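Local coordinates for cellulosomal family-48 processive glycoside hydrolase (Bacteroides cellulosolvens, PDB 2Y3N), which probably cleaves cellulose as a cellobiohydrolase and carries a calcium-binding dockerin domain, the part in this chain, that binds a cohesin to join the cellulosome, at residues D[19-29]-D[48-56]. Sequence-based numbering, arbitrary orientation.
Sequences DVMILAQSFGK and INSDDAIIL. Unlike the reference sequence in segment 48-56: Ser50 (reference Met), Asp51 (reference Ala). With CA (calcium ion), chain G; CA (calcium ion), chain H.
Leu23 and Leu56 meet tip to tip between the two antiparallel helices of the dockerin, a domain built from paired F-hand motifs, each a calcium-binding loop followed by a helix. The short segments 19-26 and 50-56 run at 174°, with their axes 10.5 Å apart. Leu56 CB leaves the backbone toward helix 17-26, and with CG anti to the backbone N (chi1 -164°) the chain keeps extending across the gap. Leu56 CG arrives 4.1 Å from Val20 CG2. One bond further, Leu56 CD2 lies over the Val20 backbone, 3.7 Å from Val20 CA, and presses unusually tightly on Leu23 CD1. Leu23 CD1 also rests on Ala53 CA, while the other branch, Leu23 CD2, reaches Asn49 O.

At the far end Phe27 CE1 lies 3.2 Å from Asn49 CA, which approaches the ring obliquely at the start of helix 50-59. Asn49 is the N-cap: Asn49 OD1 accepts from Asp51 N at 2.7 Å, while the return bond from Asn49 N to Asp52 OD2 is weak and doubtful, so a capping box is only suggested. Ile48 CD1 packs against Ser26 CB at 3.5 Å.

Asp19 grips one calcium with both carboxylate oxygens, alongside Asp8, Asn10, Asp12 and Val14, and Asp19 OD2 accepts a hydrogen bond from Asn16 N; Asp52 OD1 binds the other calcium with Asp45 and Val47. The second protein packs on Ala24 and Ala53, and one of its polar side chains shares a hydrogen bond with Ser50 OG, 3.6 Å from Phe27 CZ. Ser50 N lies at the edge of that ring, 3.3 Å from Phe27 CE1.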
loop_
_atom_site.group_PDB
_atom_site.type_symbol
_atom_site.label_atom_id
_atom_site.label_comp_id
_atom_site.label_asym_id
_atom_site.label_seq_id
_atom_site.Cartn_x
_atom_site.Cartn_y
_atom_site.Cartn_z
ATOM N N ASP D 19 -9.700 -8.697 2.662
ATOM C CA ASP D 19 -10.005 -9.978 2.018
ATOM C C ASP D 19 -8.780 -10.869 1.840
ATOM O O ASP D 19 -8.829 -12.077 2.099
ATOM C CB ASP D 19 -10.641 -9.768 0.654
ATOM C CG ASP D 19 -11.887 -8.954 0.745
ATOM O OD1 ASP D 19 -12.843 -9.415 1.382
ATOM O OD2 ASP D 19 -11.864 -7.841 0.219
ATOM N N VAL D 20 -7.681 -10.288 1.390
ATOM C CA VAL D 20 -6.458 -11.114 1.198
ATOM C C VAL D 20 -5.980 -11.703 2.555
ATOM O O VAL D 20 -5.442 -12.787 2.609
ATOM C CB VAL D 20 -5.330 -10.287 0.569
ATOM C CG1 VAL D 20 -4.145 -11.151 0.308
ATOM C CG2 VAL D 20 -5.795 -9.643 -0.713
ATOM N N MET D 21 -6.186 -10.966 3.639
ATOM C CA MET D 21 -5.784 -11.385 4.985
ATOM C C MET D 21 -6.611 -12.599 5.494
ATOM O O MET D 21 -6.175 -13.320 6.391
ATOM C CB MET D 21 -6.030 -10.204 5.890
ATOM C CG MET D 21 -5.131 -10.036 7.066
ATOM S SD MET D 21 -3.382 -9.868 6.762
ATOM C CE MET D 21 -3.279 -8.497 5.653
ATOM N N ILE D 22 -7.801 -12.795 4.918
ATOM C CA ILE D 22 -8.645 -13.940 5.169
ATOM C C ILE D 22 -8.105 -15.172 4.463
ATOM O O ILE D 22 -8.138 -16.256 5.021
ATOM C CB ILE D 22 -10.163 -13.702 4.727
ATOM C CG1 ILE D 22 -10.824 -12.538 5.486
ATOM C CG2 ILE D 22 -10.992 -14.992 4.869
ATOM C CD1 ILE D 22 -10.803 -12.680 6.982
ATOM N N LEU D 23 -7.641 -15.031 3.231
ATOM C CA LEU D 23 -6.841 -16.076 2.597
ATOM C C LEU D 23 -5.631 -16.359 3.515
ATOM O O LEU D 23 -5.346 -17.501 3.857
ATOM C CB LEU D 23 -6.307 -15.558 1.251
ATOM C CG LEU D 23 -6.153 -16.462 0.019
ATOM C CD1 LEU D 23 -6.076 -15.605 -1.258
ATOM C CD2 LEU D 23 -4.934 -17.388 0.117
ATOM N N ALA D 24 -4.947 -15.279 3.915
ATOM C CA ALA D 24 -3.716 -15.365 4.675
ATOM C C ALA D 24 -3.915 -16.180 5.954
ATOM O O ALA D 24 -3.155 -17.121 6.231
ATOM C CB ALA D 24 -3.200 -14.005 4.986
ATOM N N GLN D 25 -4.922 -15.805 6.731
ATOM C CA GLN D 25 -5.228 -16.487 7.990
ATOM C C GLN D 25 -5.371 -18.017 7.838
ATOM O O GLN D 25 -5.127 -18.771 8.783
ATOM C CB GLN D 25 -6.535 -15.942 8.565
ATOM C CG GLN D 25 -6.439 -14.564 9.152
ATOM C CD GLN D 25 -7.763 -14.115 9.759
ATOM O OE1 GLN D 25 -8.831 -14.309 9.169
ATOM N NE2 GLN D 25 -7.697 -13.510 10.948
ATOM N N SER D 26 -5.813 -18.450 6.654
ATOM C CA SER D 26 -6.050 -19.846 6.396
ATOM C C SER D 26 -4.896 -20.518 5.661
ATOM O O SER D 26 -4.966 -21.710 5.381
ATOM C CB SER D 26 -7.360 -20.036 5.622
ATOM O OG SER D 26 -8.498 -19.840 6.459
ATOM N N PHE D 27 -3.859 -19.760 5.322
ATOM C CA PHE D 27 -2.750 -20.300 4.533
ATOM C C PHE D 27 -2.118 -21.490 5.256
ATOM O O PHE D 27 -1.648 -21.372 6.414
ATOM C CB PHE D 27 -1.701 -19.237 4.317
ATOM C CG PHE D 27 -0.835 -19.423 3.087
ATOM C CD1 PHE D 27 -1.267 -18.967 1.846
ATOM C CD2 PHE D 27 0.442 -19.969 3.191
ATOM C CE1 PHE D 27 -0.444 -19.066 0.720
ATOM C CE2 PHE D 27 1.269 -20.098 2.077
ATOM C CZ PHE D 27 0.821 -19.639 0.828
ATOM N N GLY D 28 -2.097 -22.613 4.556
ATOM C CA GLY D 28 -1.489 -23.834 5.084
ATOM C C GLY D 28 -2.471 -24.637 5.917
ATOM O O GLY D 28 -2.071 -25.511 6.678
ATOM N N LYS D 29 -3.756 -24.300 5.780
ATOM C CA LYS D 29 -4.864 -25.027 6.389
ATOM C C LYS D 29 -5.914 -25.317 5.319
ATOM O O LYS D 29 -5.565 -25.670 4.186
ATOM C CB LYS D 29 -5.493 -24.208 7.515
ATOM C CG LYS D 29 -4.505 -23.716 8.568
ATOM C CD LYS D 29 -5.212 -22.953 9.710
ATOM C CE LYS D 29 -4.418 -21.727 10.162
ATOM N NZ LYS D 29 -2.956 -21.976 10.320
ATOM N N ILE D 48 -5.927 -23.708 -0.170
ATOM C CA ILE D 48 -5.754 -22.274 -0.223
ATOM C C ILE D 48 -4.271 -21.930 -0.013
ATOM O O ILE D 48 -3.676 -22.218 1.036
ATOM C CB ILE D 48 -6.745 -21.522 0.724
ATOM C CG1 ILE D 48 -6.406 -21.769 2.191
ATOM C CG2 ILE D 48 -8.214 -21.899 0.423
ATOM C CD1 ILE D 48 -5.493 -20.732 2.699
ATOM N N ASN D 49 -3.670 -21.381 -1.065
ATOM C CA ASN D 49 -2.272 -21.042 -1.062
ATOM C C ASN D 49 -2.017 -19.908 -2.049
ATOM O O ASN D 49 -2.957 -19.181 -2.416
ATOM C CB ASN D 49 -1.412 -22.271 -1.394
ATOM C CG ASN D 49 -1.489 -22.668 -2.858
ATOM O OD1 ASN D 49 -1.946 -21.886 -3.706
ATOM N ND2 ASN D 49 -1.028 -23.887 -3.167
ATOM N N SER D 50 -0.767 -19.788 -2.493
ATOM C CA SER D 50 -0.357 -18.695 -3.340
ATOM C C SER D 50 -0.974 -18.631 -4.743
ATOM O O SER D 50 -0.890 -17.570 -5.380
ATOM C CB SER D 50 1.166 -18.637 -3.426
ATOM O OG SER D 50 1.682 -17.968 -2.291
ATOM N N ASP D 51 -1.553 -19.735 -5.239
ATOM C CA ASP D 51 -2.260 -19.713 -6.542
ATOM C C ASP D 51 -3.583 -18.965 -6.433
ATOM O O ASP D 51 -3.988 -18.265 -7.367
ATOM C CB ASP D 51 -2.493 -21.122 -7.119
ATOM C CG ASP D 51 -1.492 -21.487 -8.216
ATOM O OD1 ASP D 51 -0.308 -21.147 -8.059
ATOM O OD2 ASP D 51 -1.883 -22.103 -9.237
ATOM N N ASP D 52 -4.233 -19.119 -5.280
ATOM C CA ASP D 52 -5.467 -18.419 -4.955
ATOM C C ASP D 52 -5.249 -16.902 -4.841
ATOM O O ASP D 52 -6.143 -16.116 -5.155
ATOM C CB ASP D 52 -6.069 -18.976 -3.655
ATOM C CG ASP D 52 -5.961 -20.515 -3.562
ATOM O OD1 ASP D 52 -5.477 -21.151 -4.521
ATOM O OD2 ASP D 52 -6.371 -21.096 -2.537
ATOM N N ALA D 53 -4.067 -16.510 -4.398
ATOM C CA ALA D 53 -3.738 -15.108 -4.225
ATOM C C ALA D 53 -3.611 -14.407 -5.589
ATOM O O ALA D 53 -3.988 -13.230 -5.740
ATOM C CB ALA D 53 -2.434 -14.966 -3.423
ATOM N N ILE D 54 -3.083 -15.139 -6.573
ATOM C CA ILE D 54 -2.878 -14.597 -7.921
ATOM C C ILE D 54 -4.210 -14.226 -8.546
ATOM O O ILE D 54 -4.345 -13.122 -9.125
ATOM C CB ILE D 54 -2.069 -15.556 -8.830
ATOM C CG1 ILE D 54 -0.733 -15.871 -8.163
ATOM C CG2 ILE D 54 -1.883 -14.965 -10.245
ATOM C CD1 ILE D 54 -0.126 -14.696 -7.388
ATOM N N ILE D 55 -5.179 -15.136 -8.384
ATOM C CA ILE D 55 -6.562 -14.914 -8.782
ATOM C C ILE D 55 -7.168 -13.739 -8.012
ATOM O O ILE D 55 -7.750 -12.853 -8.627
ATOM C CB ILE D 55 -7.410 -16.181 -8.578
ATOM C CG1 ILE D 55 -6.883 -17.322 -9.464
ATOM C CG2 ILE D 55 -8.882 -15.885 -8.850
ATOM C CD1 ILE D 55 -7.600 -18.661 -9.259
ATOM N N LEU D 56 -7.036 -13.739 -6.680
ATOM C CA LEU D 56 -7.554 -12.653 -5.827
ATOM C C LEU D 56 -7.024 -11.283 -6.275
ATOM O O LEU D 56 -7.737 -10.283 -6.210
ATOM C CB LEU D 56 -7.254 -12.924 -4.331
ATOM C CG LEU D 56 -7.974 -12.178 -3.167
ATOM C CD1 LEU D 56 -9.464 -12.011 -3.387
ATOM C CD2 LEU D 56 -7.748 -12.852 -1.798
HETATM CA CA CA G . -14.176 -7.340 1.011
HETATM CA CA CA H . -6.929 -23.147 -4.939
HETATM O O HOH W 1 -12.841 -5.992 2.569
#